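PDB 6W1G: hydroxyglutarate synthase from Pseudomonas putida, which uses iron(II) and dioxygen to decarboxylate and hydroxylate 2-oxoadipate, giving D-2-hydroxyglutarate in a D-lysine catabolic pathway. Local coordinates for residues P247-E253 / R265-F269; I41-M46 / R230-A236; R86-V90 / I165-E169. All coordinates share one frame. Residues are numbered along the deposited sequence.

Interaction 1 of 3, residues P247-E253 / R265-F269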
loop_
_atom_site.group_PDB
_atom_site.type_symbol
_atom_site.label_atom_id
_atom_site.label_comp_id
_atom_site.label_asym_id
_atom_site.label_seq_id
_atom_site.Cartn_x
_atom_site.Cartn_y
_atom_site.Cartn_z
ATOM N N PRO A 247 -3.232 -21.668 -1.066
ATOM C CA PRO A 247 -1.856 -21.823 -1.552
ATOM C C PRO A 247 -1.487 -20.605 -2.361
ATOM O O PRO A 247 -2.193 -20.253 -3.330
ATOM C CB PRO A 247 -1.915 -23.067 -2.443
ATOM C CG PRO A 247 -3.316 -23.206 -2.802
ATOM C CD PRO A 247 -4.117 -22.689 -1.624
ATOM N N PRO A 248 -0.400 -19.946 -2.025
ATOM C CA PRO A 248 -0.083 -18.728 -2.763
ATOM C C PRO A 248 0.798 -19.062 -3.949
ATOM O O PRO A 248 1.318 -20.166 -4.091
ATOM C CB PRO A 248 0.723 -17.919 -1.757
ATOM C CG PRO A 248 1.476 -18.965 -0.976
ATOM C CD PRO A 248 0.468 -20.108 -0.843
ATOM N N LYS A 249 0.960 -18.063 -4.795
ATOM C CA LYS A 249 1.975 -18.143 -5.818
ATOM C C LYS A 249 3.334 -18.325 -5.168
ATOM O O LYS A 249 3.693 -17.625 -4.204
ATOM C CB LYS A 249 1.926 -16.861 -6.637
ATOM C CG LYS A 249 0.620 -16.643 -7.420
ATOM C CD LYS A 249 0.428 -17.599 -8.566
ATOM C CE LYS A 249 -0.498 -16.954 -9.608
ATOM N NZ LYS A 249 -1.481 -17.913 -10.174
ATOM N N ALA A 250 4.090 -19.294 -5.664
ATOM C CA ALA A 250 5.441 -19.507 -5.162
ATOM C C ALA A 250 6.359 -18.334 -5.468
ATOM O O ALA A 250 7.256 -18.049 -4.678
ATOM C CB ALA A 250 6.032 -20.756 -5.790
ATOM N N VAL A 251 6.176 -17.666 -6.607
ATOM C CA VAL A 251 6.941 -16.466 -6.895
ATOM C C VAL A 251 6.491 -15.347 -5.967
ATOM O O VAL A 251 5.318 -14.971 -5.923
ATOM C CB VAL A 251 6.748 -16.050 -8.353
ATOM C CG1 VAL A 251 7.364 -14.698 -8.606
ATOM C CG2 VAL A 251 7.338 -17.076 -9.305
ATOM N N VAL A 252 7.420 -14.787 -5.225
ATOM C CA VAL A 252 7.156 -13.648 -4.370
ATOM C C VAL A 252 7.672 -12.417 -5.091
ATOM O O VAL A 252 8.851 -12.372 -5.486
ATOM C CB VAL A 252 7.832 -13.841 -3.002
ATOM C CG1 VAL A 252 7.645 -12.605 -2.140
ATOM C CG2 VAL A 252 7.287 -15.075 -2.308
ATOM N N GLU A 253 6.810 -11.405 -5.237
ATOM C CA GLU A 253 7.243 -10.151 -5.833
ATOM C C GLU A 253 8.027 -9.340 -4.822
ATOM O O GLU A 253 7.736 -9.400 -3.626
ATOM C CB GLU A 253 6.043 -9.331 -6.302
ATOM C CG GLU A 253 5.214 -10.032 -7.371
ATOM C CD GLU A 253 4.099 -9.148 -7.849
ATOM O OE1 GLU A 253 2.970 -9.266 -7.319
ATOM O OE2 GLU A 253 4.366 -8.295 -8.713
ATOM N N ARG A 265 7.637 -7.083 0.016
ATOM C CA ARG A 265 7.477 -8.361 -0.646
ATOM C C ARG A 265 6.007 -8.724 -0.597
ATOM O O ARG A 265 5.315 -8.391 0.372
ATOM C CB ARG A 265 8.263 -9.438 0.052
ATOM C CG ARG A 265 9.748 -9.141 0.153
ATOM C CD ARG A 265 10.544 -10.291 0.776
ATOM N NE ARG A 265 10.731 -11.343 -0.216
ATOM C CZ ARG A 265 10.914 -12.632 0.045
ATOM N NH1 ARG A 265 10.926 -13.069 1.287
ATOM N NH2 ARG A 265 11.095 -13.484 -0.968
ATOM N N GLN A 266 5.497 -9.354 -1.662
ATOM C CA GLN A 266 4.076 -9.676 -1.714
ATOM C C GLN A 266 3.819 -10.944 -2.531
ATOM O O GLN A 266 4.587 -11.291 -3.442
ATOM C CB GLN A 266 3.251 -8.551 -2.328
ATOM C CG GLN A 266 3.609 -8.254 -3.762
ATOM C CD GLN A 266 2.943 -7.009 -4.380
ATOM O OE1 GLN A 266 2.728 -5.960 -3.729
ATOM N NE2 GLN A 266 2.646 -7.120 -5.665
ATOM N N THR A 267 2.737 -11.635 -2.188
ATOM C CA THR A 267 2.263 -12.728 -3.041
ATOM C C THR A 267 0.746 -12.780 -2.903
ATOM O O THR A 267 0.143 -12.063 -2.099
ATOM C CB THR A 267 2.971 -14.078 -2.786
ATOM O OG1 THR A 267 2.598 -14.987 -3.819
ATOM C CG2 THR A 267 2.650 -14.637 -1.455
ATOM N N SER A 268 0.131 -13.608 -3.727
ATOM C CA SER A 268 -1.312 -13.630 -3.913
ATOM C C SER A 268 -1.839 -15.056 -3.839
ATOM O O SER A 268 -1.085 -16.040 -3.907
ATOM C CB SER A 268 -1.714 -12.990 -5.274
ATOM O OG SER A 268 -1.169 -13.780 -6.325
ATOM N N PHE A 269 -3.158 -15.135 -3.677
ATOM C CA PHE A 269 -3.834 -16.433 -3.609
ATOM C C PHE A 269 -5.273 -16.247 -4.045
ATOM O O PHE A 269 -5.829 -15.146 -3.993
ATOM C CB PHE A 269 -3.768 -16.984 -2.184
ATOM C CG PHE A 269 -4.375 -16.112 -1.125
ATOM C CD1 PHE A 269 -3.633 -15.114 -0.495
ATOM C CD2 PHE A 269 -5.696 -16.288 -0.739
ATOM C CE1 PHE A 269 -4.210 -14.322 0.464
ATOM C CE2 PHE A 269 -6.263 -15.507 0.218
ATOM C CZ PHE A 269 -5.515 -14.526 0.833
HETATM O O HOH W 1 10.874 -12.191 -3.484
#
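Arg265 opens the strand side of this contact with its guanidinium lying against Val252, whose CG1 sits over one face of the planar group, 3.7 Å from Arg265 NH2. Water 1 links Arg265 NH2 (2.8 Å) to Val252 O (2.9 Å), while the main charge partner of the arginine is Asp235. Arg265 CA approaches Glu253 O at 3.2 Å in a CA-H...O contact. At Gln266 the backbones pair: Gln266 N donates to Glu253 O (3.0 Å) and Glu253 N to Gln266 O (2.9 Å), a single antiparallel bridge of the hydrogen-bonded type. The side chains repeat the match, Gln266 NE2 donating to Glu253 OE1 at 2.7 Å; an amide suits this place because it can tie down a carboxylate without carrying charge itself. Beyond the bridge the incoming chain bows away, and Thr267 bridges the gap, its OG1 donating to Lys249 O (2.9 Å) while its CG2 packs on Pro248 CB at 3.8 Å. A beta-branched residue with a hydroxyl serves both needs. Contact through the backbone resumes at Ser268, whose O accepts from Lys249 N (3.0 Å) and lies 3.1 Å from Pro248 CA. Phe269 closes the row: its CB is 3.8 Å from Pro247 O, and its ring leads away to Met241 and Ile246. The arrangement is a loop laid along one edge of a two-stranded antiparallel sheet. On its other side strand 264-275 pairs with strand 288-298, which carries the metal ligand Glu294, and the Gln266 side chain touches that ligand at the metal site.

Interaction 2 of 3, residues I41-M46 / R230-A236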
loop_
_atom_site.group_PDB
_atom_site.type_symbol
_atom_site.label_atom_id
_atom_site.label_comp_id
_atom_site.label_asym_id
_atom_site.label_seq_id
_atom_site.Cartn_x
_atom_site.Cartn_y
_atom_site.Cartn_z
ATOM N N ILE A 41 2.047 -15.614 13.021
ATOM C CA ILE A 41 3.392 -15.401 12.482
ATOM C C ILE A 41 4.069 -14.186 13.110
ATOM O O ILE A 41 5.263 -14.227 13.465
ATOM C CB ILE A 41 3.379 -15.301 10.953
ATOM C CG1 ILE A 41 3.070 -16.656 10.323
ATOM C CG2 ILE A 41 4.661 -14.705 10.375
ATOM C CD1 ILE A 41 4.114 -17.701 10.533
ATOM N N ASN A 42 3.331 -13.071 13.239
ATOM C CA ASN A 42 3.929 -11.842 13.748
ATOM C C ASN A 42 4.339 -12.015 15.199
ATOM O O ASN A 42 5.411 -11.571 15.600
ATOM C CB ASN A 42 2.924 -10.718 13.624
ATOM C CG ASN A 42 2.736 -10.258 12.177
ATOM O OD1 ASN A 42 3.366 -10.785 11.255
ATOM N ND2 ASN A 42 1.895 -9.265 11.983
ATOM N N GLN A 43 3.523 -12.721 15.972
ATOM C CA GLN A 43 3.877 -12.974 17.358
ATOM C C GLN A 43 5.126 -13.830 17.459
ATOM O O GLN A 43 5.981 -13.593 18.319
ATOM C CB GLN A 43 2.710 -13.683 18.029
ATOM C CG GLN A 43 1.598 -12.767 18.509
ATOM C CD GLN A 43 0.828 -13.291 19.724
ATOM O OE1 GLN A 43 1.013 -14.427 20.176
ATOM N NE2 GLN A 43 -0.050 -12.445 20.257
ATOM N N GLN A 44 5.241 -14.851 16.610
ATOM C CA GLN A 44 6.432 -15.691 16.598
ATOM C C GLN A 44 7.674 -14.879 16.261
ATOM O O GLN A 44 8.712 -15.041 16.898
ATOM C CB GLN A 44 6.236 -16.807 15.584
ATOM C CG GLN A 44 7.418 -17.779 15.410
ATOM C CD GLN A 44 7.054 -18.993 14.571
ATOM O OE1 GLN A 44 7.323 -20.137 14.957
ATOM N NE2 GLN A 44 6.453 -18.753 13.409
ATOM N N VAL A 45 7.600 -14.002 15.257
ATOM C CA VAL A 45 8.779 -13.223 14.904
ATOM C C VAL A 45 9.206 -12.361 16.081
ATOM O O VAL A 45 10.391 -12.282 16.419
ATOM C CB VAL A 45 8.499 -12.344 13.670
ATOM C CG1 VAL A 45 9.585 -11.304 13.544
ATOM C CG2 VAL A 45 8.354 -13.192 12.394
ATOM N N MET A 46 8.246 -11.696 16.710
ATOM C CA MET A 46 8.634 -10.794 17.794
ATOM C C MET A 46 9.237 -11.563 18.957
ATOM O O MET A 46 10.153 -11.065 19.615
ATOM C CB MET A 46 7.479 -9.885 18.191
ATOM C CG MET A 46 7.301 -8.760 17.128
ATOM S SD MET A 46 5.973 -7.632 17.366
ATOM C CE MET A 46 4.538 -8.701 17.361
ATOM N N ARG A 230 -0.420 -6.851 6.875
ATOM C CA ARG A 230 1.026 -6.790 6.959
ATOM C C ARG A 230 1.565 -7.882 7.879
ATOM O O ARG A 230 1.187 -7.971 9.050
ATOM C CB ARG A 230 1.486 -5.426 7.491
ATOM C CG ARG A 230 2.983 -5.332 7.653
ATOM C CD ARG A 230 3.405 -3.974 8.197
ATOM N NE ARG A 230 4.819 -3.953 8.455
ATOM C CZ ARG A 230 5.487 -2.968 9.058
ATOM N NH1 ARG A 230 4.847 -1.883 9.497
ATOM N NH2 ARG A 230 6.789 -3.061 9.232
ATOM N N THR A 231 2.434 -8.728 7.326
ATOM C CA THR A 231 3.161 -9.689 8.129
ATOM C C THR A 231 4.608 -9.266 8.289
ATOM O O THR A 231 5.189 -8.631 7.422
ATOM C CB THR A 231 3.083 -11.106 7.527
ATOM O OG1 THR A 231 3.719 -12.055 8.387
ATOM C CG2 THR A 231 3.722 -11.228 6.174
ATOM N N LEU A 232 5.198 -9.715 9.402
ATOM C CA LEU A 232 6.629 -9.534 9.628
ATOM C C LEU A 232 7.487 -10.584 8.916
ATOM O O LEU A 232 8.693 -10.455 8.888
ATOM C CB LEU A 232 6.930 -9.581 11.129
ATOM C CG LEU A 232 6.270 -8.472 11.937
ATOM C CD1 LEU A 232 6.602 -8.632 13.423
ATOM C CD2 LEU A 232 6.650 -7.087 11.441
ATOM N N ASP A 233 6.908 -11.643 8.342
ATOM C CA ASP A 233 7.737 -12.683 7.703
ATOM C C ASP A 233 6.928 -13.396 6.625
ATOM O O ASP A 233 6.184 -14.331 6.910
ATOM C CB ASP A 233 8.272 -13.670 8.744
ATOM C CG ASP A 233 9.263 -14.640 8.145
ATOM O OD1 ASP A 233 9.332 -14.791 6.904
ATOM O OD2 ASP A 233 9.999 -15.311 8.922
ATOM N N ILE A 234 7.070 -12.939 5.380
ATOM C CA ILE A 234 6.285 -13.519 4.301
ATOM C C ILE A 234 6.739 -14.934 3.987
ATOM O O ILE A 234 5.951 -15.741 3.498
ATOM C CB ILE A 234 6.307 -12.598 3.066
ATOM C CG1 ILE A 234 5.147 -12.938 2.126
ATOM C CG2 ILE A 234 7.608 -12.715 2.323
ATOM C CD1 ILE A 234 4.972 -11.948 1.049
ATOM N N ASP A 235 8.010 -15.268 4.241
ATOM C CA ASP A 235 8.412 -16.648 3.996
ATOM C C ASP A 235 7.691 -17.586 4.947
ATOM O O ASP A 235 7.233 -18.665 4.563
ATOM C CB ASP A 235 9.913 -16.809 4.203
ATOM C CG ASP A 235 10.758 -16.043 3.189
ATOM O OD1 ASP A 235 10.376 -15.977 2.028
ATOM O OD2 ASP A 235 11.821 -15.517 3.561
ATOM N N ALA A 236 7.595 -17.189 6.204
ATOM C CA ALA A 236 6.904 -17.977 7.202
ATOM C C ALA A 236 5.429 -18.092 6.877
ATOM O O ALA A 236 4.832 -19.163 7.044
ATOM C CB ALA A 236 7.126 -17.398 8.591
#
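Leu232 lies against the helix 41-46, its CB 4.0 Å from Val45 CG1 and its CD1 3.8 Å from Met46 CG; the flexible thioether chain of Met46 can follow the leucine's outline. Beside this apolar patch Asn42 holds the loop through two backbone groups and one hydroxyl: its OD1 accepts from Leu232 N (2.8 Å) and from Thr231 OG1 (3.2 Å), and its ND2 donates to Arg230 O at 3.3 Å. An amide suits a buried place facing both a donor and an acceptor. Thr231 OG1 in turn accepts from Asp233 N (3.2 Å), an ST turn, and Asp233 is the N-cap of the next helix, its OD1 accepting from Ala236 N at 3.0 Å. The small Ala236 leaves room for Ile41, whose CD1 meets its CB at 3.6 Å. Thus helix 29-48 packs over the turn that joins strand 226-229 to helix 234-240, with Val52 of helix 50-59 touching Val45 and Leu56 touching Met46 and Leu232, and strand 288-298 touching Arg230 and Thr231.

Interaction 3 of 3, residues R86-V90 / I165-E169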
loop_
_atom_site.group_PDB
_atom_site.type_symbol
_atom_site.label_atom_id
_atom_site.label_comp_id
_atom_site.label_asym_id
_atom_site.label_seq_id
_atom_site.Cartn_x
_atom_site.Cartn_y
_atom_site.Cartn_z
ATOM N N ARG A 86 -11.538 13.307 -2.870
ATOM C CA ARG A 86 -12.205 14.114 -1.847
ATOM C C ARG A 86 -12.684 13.263 -0.680
ATOM O O ARG A 86 -12.623 13.669 0.472
ATOM C CB ARG A 86 -13.377 14.891 -2.449
ATOM C CG ARG A 86 -12.944 15.907 -3.473
ATOM C CD ARG A 86 -14.172 16.486 -4.191
ATOM N NE ARG A 86 -15.061 17.184 -3.268
ATOM C CZ ARG A 86 -16.377 17.070 -3.246
ATOM N NH1 ARG A 86 -17.012 16.271 -4.106
ATOM N NH2 ARG A 86 -17.063 17.755 -2.336
ATOM N N LEU A 87 -13.220 12.072 -0.978
ATOM C CA LEU A 87 -13.627 11.127 0.047
ATOM C C LEU A 87 -12.458 10.764 0.953
ATOM O O LEU A 87 -12.564 10.802 2.188
ATOM C CB LEU A 87 -14.209 9.880 -0.640
ATOM C CG LEU A 87 -14.859 8.822 0.232
ATOM C CD1 LEU A 87 -15.928 8.048 -0.551
ATOM C CD2 LEU A 87 -13.826 7.881 0.803
ATOM N N PHE A 88 -11.333 10.402 0.345
ATOM C CA PHE A 88 -10.180 10.013 1.133
ATOM C C PHE A 88 -9.552 11.181 1.886
ATOM O O PHE A 88 -8.977 10.966 2.957
ATOM C CB PHE A 88 -9.162 9.299 0.231
ATOM C CG PHE A 88 -9.568 7.937 -0.232
ATOM C CD1 PHE A 88 -10.128 7.040 0.623
ATOM C CD2 PHE A 88 -9.330 7.549 -1.543
ATOM C CE1 PHE A 88 -10.470 5.770 0.182
ATOM C CE2 PHE A 88 -9.676 6.318 -1.963
ATOM C CZ PHE A 88 -10.256 5.438 -1.112
ATOM N N ALA A 89 -9.697 12.391 1.386
ATOM C CA ALA A 89 -9.174 13.546 2.100
ATOM C C ALA A 89 -9.886 13.764 3.432
ATOM O O ALA A 89 -9.262 14.253 4.373
ATOM C CB ALA A 89 -9.275 14.803 1.215
ATOM N N VAL A 90 -11.154 13.361 3.555
ATOM C CA VAL A 90 -11.854 13.422 4.848
ATOM C C VAL A 90 -11.085 12.646 5.896
ATOM O O VAL A 90 -11.093 12.972 7.086
ATOM C CB VAL A 90 -13.299 12.879 4.704
ATOM C CG1 VAL A 90 -13.967 12.787 6.065
ATOM C CG2 VAL A 90 -14.074 13.776 3.762
ATOM N N ILE A 165 -18.910 14.698 2.707
ATOM C CA ILE A 165 -17.660 15.194 2.126
ATOM C C ILE A 165 -17.714 16.712 1.981
ATOM O O ILE A 165 -16.807 17.452 2.394
ATOM C CB ILE A 165 -17.373 14.524 0.781
ATOM C CG1 ILE A 165 -17.110 13.023 0.973
ATOM C CG2 ILE A 165 -16.187 15.156 0.102
ATOM C CD1 ILE A 165 -17.116 12.235 -0.310
ATOM N N ALA A 166 -18.822 17.215 1.425
ATOM C CA ALA A 166 -18.975 18.661 1.234
ATOM C C ALA A 166 -19.001 19.385 2.574
ATOM O O ALA A 166 -18.413 20.473 2.729
ATOM C CB ALA A 166 -20.219 18.945 0.397
ATOM N N GLN A 167 -19.718 18.820 3.544
ATOM C CA GLN A 167 -19.792 19.396 4.876
ATOM C C GLN A 167 -18.416 19.466 5.524
ATOM O O GLN A 167 -18.026 20.505 6.111
ATOM C CB GLN A 167 -20.735 18.579 5.731
ATOM C CG GLN A 167 -20.916 19.126 7.109
ATOM C CD GLN A 167 -21.805 18.245 7.960
ATOM O OE1 GLN A 167 -22.832 17.741 7.490
ATOM N NE2 GLN A 167 -21.465 18.108 9.213
ATOM N N CYS A 168 -17.647 18.379 5.426
ATOM C CA CYS A 168 -16.307 18.344 5.997
ATOM C C CYS A 168 -15.461 19.462 5.416
ATOM O O CYS A 168 -14.740 20.161 6.137
ATOM C CB CYS A 168 -15.682 16.975 5.743
ATOM S SG CYS A 168 -14.112 16.751 6.495
ATOM N N GLU A 169 -15.519 19.621 4.083
ATOM C CA GLU A 169 -14.700 20.649 3.429
ATOM C C GLU A 169 -15.110 22.042 3.884
ATOM O O GLU A 169 -14.252 22.888 4.164
ATOM C CB GLU A 169 -14.825 20.517 1.919
ATOM C CG GLU A 169 -14.242 19.269 1.374
ATOM C CD GLU A 169 -14.653 18.911 -0.055
ATOM O OE1 GLU A 169 -15.522 19.603 -0.630
ATOM O OE2 GLU A 169 -14.122 17.936 -0.609
HETATM O O HOH W 2 -12.490 16.445 0.893
#
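The main bump of this helix pair is Ile165, which projects from the helix 165-169 into a hollow bounded by Arg86, Leu87 and Val90. Each part of its branched side chain finds a wall: CD1 reaches Leu87 CA at 3.7 Å and Leu87 CB at 3.8 Å, CG1 is 4.2 Å from Val90 CG2, and CG2 lies 3.7 Å from Arg86 NH2, over one face of the guanidinium. Arg86 and Val90, a helical turn apart, both direct their CA-to-CB bonds at the partner, so a branched isoleucine can fit between them. Val90 in turn sits against Ile165 and Cys168, its CG1 4.0 Å from Cys168 SG; a compact valine and a slim cysteine suit this approach. The segment axes cross at 57° and come no closer than 9.7 Å. Along the border Arg86 spans the groove and forms a two-pronged salt bridge: its NE donates to Glu169 OE2 and its NH2 to Glu169 OE1, each at 2.9 Å. Water 2 bridges the two helices beside the salt bridge, donating to Arg86 O (2.8 Å) and to Glu169 OE2 (2.7 Å). The contact joins helix 78-90 to helix 159-171, with Phe182 of helix 176-188 packing against Leu87, Val90 and Ile165. Phe88 turns the other way, onto Val128 and Thr130 of strand 127-133, so helix 78-90 lies between the mixed sheet and these two helices.

Interactions 1 and 2 are neighbours, their centres 15 Å apart, and they touch directly: Arg265 NH1 forms a salt bridge with Asp235 OD1 at 3.1 Å, and Ile234 CD1 packs 3.7 Å from Gln266 CA. Helix 234-240 and strand 264-275 follow each other in the chain, and the first turn of the helix leans on the strand through Ile234. Interaction 1 is nearer the metal, the Gln266 side chain being about 5 Å from the nickel and the Arg230 side chain of interaction 2 about 11 Å. Interaction 3 is on the opposite side of the chain's centre, its centre 36 Å from either, away from the annotated sites.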